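Local coordinates for protein 11S globulin (Wrightia tinctoria, PDB 5WXU) that probably serves as a seed storage protein and binds the plant hormone auxin (indole-3-acetic acid) in its hexameric assembly, at residues G114-G119 with Q147-H152; P101-V106 with G157-L162. All coordinates share one frame; numbering follows the deposited sequence. Where two conformers were deposited one is given.

How the interactions relate
Both contacts lie within the N-terminal cupin range of the subunit. The chain first runs along strand 102-108, turns directly into strand 110-115, and after a long, partly unmodelled excursion that includes the short strand 124-126 returns along strand 146-155, followed by strand 158-162. Interaction 1 (114-119 with 147-152) closes the inner loop; interaction 2 (101-106 with 157-162) closes the outer one, so the first is nested inside the second. Interaction 2 joins neighbouring strands of one sheet of the cupin barrel, whereas interaction 1 joins strand 110-115 of the other sheet to a break in its neighbour. Their centres are about 17 Å apart, yet they touch where A115 CB packs 4.0 Å from L162 CD2.

Interaction 1: residues G114-G119 with Q147-H152; sequences GAVFPG and QHQKVH. Unlike the reference sequence in segment 147-152: Q147 (reference Arg). With IAC (1H-indol-3-ylacetic acid), chain S.
The amide oxygen of Q149 takes two donors: the backbone N-H of F117, with F117 N 3.0 Å from Q149 OE1, and water 3. F117 N lies in the carbonyl plane on a lone pair of OE1. The same amide gives a hydrogen from NE2 back to F117 O, also at 3.0 Å, although the donor stands 43° out of that carbonyl plane. The Q149 amide thus offers F117 the acceptor and donor that a neighbouring backbone would: beside the break in strand 146-155 of this cupin sheet, its side chain bridges two backbones whose nearest CA atoms, those of V116 and Q149, are 6.9 Å apart. An extended chain beyond CG (chi2 -178°) delivers the amide to F117, and the paired bonds fix its rotation. V116 crosses it at about a right angle, CG1 resting 3.8 Å from OE1. An alanine in place of Q149 would probably leave F117 N and O without their mates and open a gap beside V116.

Water bridges the two segments nearby. Water 3 donates to both A115 O and Q149 OE1, while water 1 accepts from A115 N and donates to K150 O. Behind Q149, the H148 ring donates from ND1 to Q149 O at 2.8 Å, and A428 of a second subunit packs on V116 and Q149. The 114-119 segment then leads to the auxin pocket, formed with C120 and P121. There G119 O comes within 3.2 Å of atom C5, in the benzo ring of the bound indole-3-acetic acid.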
loop_
_atom_site.group_PDB
_atom_site.type_symbol
_atom_site.label_atom_id
_atom_site.label_comp_id
_atom_site.label_asym_id
_atom_site.label_seq_id
_atom_site.Cartn_x
_atom_site.Cartn_y
_atom_site.Cartn_z
ATOM N N GLY B 114 -29.933 6.855 -5.666
ATOM C CA GLY B 114 -29.614 5.468 -5.346
ATOM C C GLY B 114 -28.356 5.065 -6.058
ATOM O O GLY B 114 -28.063 5.528 -7.183
ATOM N N ALA B 115 -27.578 4.196 -5.394
ATOM C CA ALA B 115 -26.388 3.640 -5.990
ATOM C C ALA B 115 -26.300 2.208 -5.491
ATOM O O ALA B 115 -26.465 1.961 -4.287
ATOM C CB ALA B 115 -25.192 4.447 -5.550
ATOM N N VAL B 116 -26.079 1.270 -6.392
ATOM C CA VAL B 116 -26.109 -0.128 -6.041
ATOM C C VAL B 116 -24.691 -0.722 -6.038
ATOM O O VAL B 116 -24.007 -0.673 -7.082
ATOM C CB VAL B 116 -27.010 -0.947 -6.982
ATOM C CG1 VAL B 116 -26.924 -2.419 -6.616
ATOM C CG2 VAL B 116 -28.450 -0.432 -6.883
ATOM N N PHE B 117 -24.346 -1.311 -4.884
ATOM C CA PHE B 117 -23.174 -2.119 -4.710
ATOM C C PHE B 117 -23.471 -3.603 -4.748
ATOM O O PHE B 117 -24.057 -4.139 -3.801
ATOM C CB PHE B 117 -22.384 -1.680 -3.470
ATOM C CG PHE B 117 -21.778 -0.308 -3.680
ATOM C CD1 PHE B 117 -20.683 -0.152 -4.548
ATOM C CD2 PHE B 117 -22.430 0.814 -3.241
ATOM C CE1 PHE B 117 -20.160 1.119 -4.814
ATOM C CE2 PHE B 117 -21.922 2.074 -3.507
ATOM C CZ PHE B 117 -20.795 2.229 -4.277
ATOM N N PRO B 118 -23.045 -4.256 -5.838
ATOM C CA PRO B 118 -23.422 -5.655 -6.020
ATOM C C PRO B 118 -22.798 -6.564 -5.022
ATOM O O PRO B 118 -21.549 -6.503 -4.749
ATOM C CB PRO B 118 -22.966 -5.981 -7.445
ATOM C CG PRO B 118 -22.101 -4.890 -7.866
ATOM C CD PRO B 118 -22.212 -3.747 -6.953
ATOM N N GLY B 119 -23.671 -7.360 -4.386
ATOM C CA GLY B 119 -23.235 -8.339 -3.394
ATOM C C GLY B 119 -23.325 -7.816 -1.955
ATOM O O GLY B 119 -22.881 -8.481 -0.998
ATOM N N GLN B 147 -37.417 -3.982 0.907
ATOM C CA GLN B 147 -36.058 -3.851 1.433
ATOM C C GLN B 147 -35.266 -3.402 0.231
ATOM O O GLN B 147 -35.423 -3.982 -0.835
ATOM C CB GLN B 147 -35.543 -5.192 1.891
ATOM C CG GLN B 147 -36.178 -5.755 3.133
ATOM C CD GLN B 147 -35.970 -7.244 3.181
ATOM O OE1 GLN B 147 -34.972 -7.777 2.642
ATOM N NE2 GLN B 147 -36.942 -7.947 3.747
ATOM N N HIS B 148 -34.401 -2.430 0.405
ATOM C CA HIS B 148 -33.527 -2.006 -0.662
ATOM C C HIS B 148 -32.175 -1.519 -0.105
ATOM O O HIS B 148 -32.033 -1.434 1.097
ATOM C CB HIS B 148 -34.214 -0.979 -1.615
ATOM C CG HIS B 148 -34.784 0.225 -0.950
ATOM N ND1 HIS B 148 -33.993 1.224 -0.433
ATOM C CD2 HIS B 148 -36.075 0.601 -0.731
ATOM C CE1 HIS B 148 -34.776 2.164 0.098
ATOM N NE2 HIS B 148 -36.040 1.817 -0.085
ATOM N N GLN B 149 -31.226 -1.162 -0.961
ATOM C CA GLN B 149 -29.997 -0.595 -0.408
ATOM C C GLN B 149 -30.226 0.844 0.043
ATOM O O GLN B 149 -31.170 1.513 -0.418
ATOM C CB GLN B 149 -28.850 -0.724 -1.412
ATOM C CG GLN B 149 -28.371 -2.181 -1.553
ATOM C CD GLN B 149 -27.200 -2.363 -2.497
ATOM O OE1 GLN B 149 -26.620 -1.414 -2.968
ATOM N NE2 GLN B 149 -26.818 -3.605 -2.718
ATOM N N LYS B 150 -29.270 1.346 0.825
ATOM C CA LYS B 150 -29.301 2.713 1.292
ATOM C C LYS B 150 -29.484 3.677 0.162
ATOM O O LYS B 150 -28.848 3.564 -0.890
ATOM C CB LYS B 150 -28.016 3.127 2.005
ATOM C CG LYS B 150 -27.911 4.652 2.060
ATOM C CD LYS B 150 -26.710 5.144 2.801
ATOM C CE LYS B 150 -26.759 6.635 3.130
ATOM N NZ LYS B 150 -28.006 7.337 3.580
ATOM N N VAL B 151 -30.301 4.685 0.429
ATOM C CA VAL B 151 -30.486 5.768 -0.487
ATOM C C VAL B 151 -29.826 7.000 0.111
ATOM O O VAL B 151 -29.586 7.045 1.332
ATOM C CB VAL B 151 -31.973 5.903 -0.897
ATOM C CG1 VAL B 151 -32.347 4.606 -1.670
ATOM C CG2 VAL B 151 -32.917 6.147 0.287
ATOM N N HIS B 152 -29.470 7.921 -0.761
ATOM C CA HIS B 152 -28.719 9.111 -0.402
ATOM C C HIS B 152 -29.561 10.330 -0.643
ATOM O O HIS B 152 -30.183 10.427 -1.674
ATOM C CB HIS B 152 -27.472 9.165 -1.164
ATOM C CG HIS B 152 -26.588 7.974 -0.976
ATOM N ND1 HIS B 152 -25.573 7.941 -0.054
ATOM C CD2 HIS B 152 -26.581 6.760 -1.588
ATOM C CE1 HIS B 152 -24.966 6.758 -0.117
ATOM N NE2 HIS B 152 -25.586 6.017 -1.004
HETATM C C IAC S . -25.715 -10.516 1.278
HETATM C C1 IAC S . -27.060 -11.086 1.482
HETATM C C2 IAC S . -28.024 -11.101 0.492
HETATM C C3 IAC S . -27.681 -10.600 -0.739
HETATM C C4 IAC S . -26.404 -10.056 -0.957
HETATM C C5 IAC S . -25.441 -10.016 0.036
HETATM C C7 IAC S . -27.051 -11.549 2.857
HETATM C C8 IAC S . -25.796 -11.219 3.375
HETATM C C17 IAC S . -28.233 -12.202 3.554
HETATM C C18 IAC S . -27.997 -13.610 4.061
HETATM N N IAC S . -25.012 -10.647 2.416
HETATM O O2 IAC S . -26.838 -13.967 4.350
HETATM O O3 IAC S . -28.973 -14.328 4.371
HETATM O O HOH W 1 -28.916 2.687 -3.350
HETATM O O HOH W 2 -25.308 3.359 -1.390
HETATM O O HOH W 3 -25.676 1.040 -1.723
#

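Interaction 2: residues P101-V106 with G157-L162; sequences PMLIIV and GDVIAL
Strands 102-106 and 158-162 run antiparallel, their axes 4.5 Å apart at closest and 159° between directions, as adjacent strands of the cupin beta-barrel. M102 with L162 and I104 with I160 are hydrogen-bonded pairs, the shortest bond being I104 N to I160 O at 2.7 Å. L103 with A161 and I105 with V159 are the non-hydrogen-bonded pairs between and beyond them. V106 adds two more bonds, its N to D158 O and its O from G157 N, where the pairing ends.

One face carries M102, I104, I160 and L162. M102 holds CG between the backbone N and the carbonyl carbon (chi1 67°), and from there its extended chain runs beside L162, pointing the same way. The methyl CE lies against CB and CD1 of L162, at a modelled separation too short to be taken literally. L162 CD1 also meets the tip of I104, CD1 to CD1 at 4.0 Å. Farther along, I160 CD1 reaches across to I104 CG2 and V106 CG2.

On the other face, L103 forks over its neighbours: CD2 lies 3.6 Å from A161 CB, and CD1 reaches V159 CG1. Helix 325-329 covers this side through L326, which touches both L103 and A161. At the G157 end of the pairing, D158 CB touches V106 CG2 while its carboxylate is directed to strand 296-298, OD2 forming a salt bridge with K296 NZ and OD1 a hydrogen bond with N298 ND2.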
loop_
_atom_site.group_PDB
_atom_site.type_symbol
_atom_site.label_atom_id
_atom_site.label_comp_id
_atom_site.label_asym_id
_atom_site.label_seq_id
_atom_site.Cartn_x
_atom_site.Cartn_y
_atom_site.Cartn_z
ATOM N N PRO B 101 -16.279 6.280 -14.697
ATOM C CA PRO B 101 -16.620 6.944 -13.422
ATOM C C PRO B 101 -16.992 8.426 -13.653
ATOM O O PRO B 101 -16.743 8.970 -14.753
ATOM C CB PRO B 101 -15.373 6.787 -12.608
ATOM C CG PRO B 101 -14.273 6.816 -13.648
ATOM C CD PRO B 101 -14.814 6.154 -14.878
ATOM N N MET B 102 -17.636 9.015 -12.664
ATOM C CA MET B 102 -18.151 10.371 -12.799
ATOM C C MET B 102 -18.162 11.070 -11.484
ATOM O O MET B 102 -18.258 10.425 -10.453
ATOM C CB MET B 102 -19.570 10.307 -13.365
ATOM C CG MET B 102 -20.530 9.678 -12.383
ATOM S SD MET B 102 -21.979 9.023 -13.204
ATOM C CE MET B 102 -22.445 7.727 -12.171
ATOM N N LEU B 103 -18.085 12.397 -11.488
ATOM C CA LEU B 103 -18.548 13.225 -10.444
ATOM C C LEU B 103 -19.865 13.927 -10.900
ATOM O O LEU B 103 -19.988 14.370 -12.092
ATOM C CB LEU B 103 -17.533 14.259 -10.128
ATOM C CG LEU B 103 -16.170 13.769 -9.669
ATOM C CD1 LEU B 103 -15.438 14.930 -9.086
ATOM C CD2 LEU B 103 -16.279 12.686 -8.611
ATOM N N ILE B 104 -20.815 13.953 -9.993
ATOM C CA ILE B 104 -22.116 14.660 -10.209
ATOM C C ILE B 104 -22.160 15.866 -9.302
ATOM O O ILE B 104 -21.991 15.732 -8.100
ATOM C CB ILE B 104 -23.270 13.727 -9.897
ATOM C CG1 ILE B 104 -23.237 12.522 -10.814
ATOM C CG2 ILE B 104 -24.626 14.466 -10.149
ATOM C CD1 ILE B 104 -24.203 11.422 -10.513
ATOM N N ILE B 105 -22.340 17.069 -9.852
ATOM C CA ILE B 105 -22.490 18.299 -9.072
ATOM C C ILE B 105 -23.976 18.623 -9.021
ATOM O O ILE B 105 -24.622 18.711 -10.052
ATOM C CB ILE B 105 -21.740 19.448 -9.714
ATOM C CG1 ILE B 105 -20.247 19.166 -9.658
ATOM C CG2 ILE B 105 -22.046 20.761 -8.994
ATOM C CD1 ILE B 105 -19.584 19.846 -10.795
ATOM N N VAL B 106 -24.514 18.709 -7.838
ATOM C CA VAL B 106 -25.912 19.114 -7.675
ATOM C C VAL B 106 -25.936 20.625 -7.700
ATOM O O VAL B 106 -25.654 21.304 -6.689
ATOM C CB VAL B 106 -26.565 18.548 -6.423
ATOM C CG1 VAL B 106 -28.073 18.943 -6.446
ATOM C CG2 VAL B 106 -26.341 17.027 -6.358
ATOM N N GLY B 157 -25.036 21.767 -3.960
ATOM C CA GLY B 157 -23.679 21.865 -3.451
ATOM C C GLY B 157 -22.997 20.491 -3.291
ATOM O O GLY B 157 -21.776 20.433 -3.124
ATOM N N ASP B 158 -23.782 19.414 -3.294
ATOM C CA ASP B 158 -23.236 18.057 -3.267
ATOM C C ASP B 158 -22.433 17.730 -4.498
ATOM O O ASP B 158 -22.793 18.058 -5.613
ATOM C CB ASP B 158 -24.335 17.007 -3.052
ATOM C CG ASP B 158 -24.840 16.932 -1.649
ATOM O OD1 ASP B 158 -24.304 17.533 -0.765
ATOM O OD2 ASP B 158 -25.812 16.184 -1.369
ATOM N N VAL B 159 -21.304 17.043 -4.284
ATOM C CA VAL B 159 -20.555 16.490 -5.336
ATOM C C VAL B 159 -20.572 15.030 -5.011
ATOM O O VAL B 159 -20.156 14.617 -3.930
ATOM C CB VAL B 159 -19.127 17.011 -5.393
ATOM C CG1 VAL B 159 -18.382 16.329 -6.503
ATOM C CG2 VAL B 159 -19.107 18.499 -5.648
ATOM N N ILE B 160 -21.006 14.224 -5.971
ATOM C CA ILE B 160 -21.228 12.792 -5.762
ATOM C C ILE B 160 -20.269 12.043 -6.687
ATOM O O ILE B 160 -20.135 12.390 -7.843
ATOM C CB ILE B 160 -22.672 12.387 -6.189
ATOM C CG1 ILE B 160 -23.750 13.204 -5.462
ATOM C CG2 ILE B 160 -22.977 10.916 -6.009
ATOM C CD1 ILE B 160 -24.940 13.563 -6.345
ATOM N N ALA B 161 -19.638 10.999 -6.191
ATOM C CA ALA B 161 -18.646 10.275 -6.910
ATOM C C ALA B 161 -19.079 8.886 -7.112
ATOM O O ALA B 161 -19.308 8.157 -6.107
ATOM C CB ALA B 161 -17.309 10.284 -6.117
ATOM N N LEU B 162 -19.135 8.435 -8.363
ATOM C CA LEU B 162 -19.554 7.038 -8.637
ATOM C C LEU B 162 -18.630 6.302 -9.577
ATOM O O LEU B 162 -18.225 6.835 -10.604
ATOM C CB LEU B 162 -20.939 7.063 -9.286
ATOM C CG LEU B 162 -22.096 7.562 -8.395
ATOM C CD1 LEU B 162 -23.436 7.713 -9.092
ATOM C CD2 LEU B 162 -22.274 6.658 -7.217
#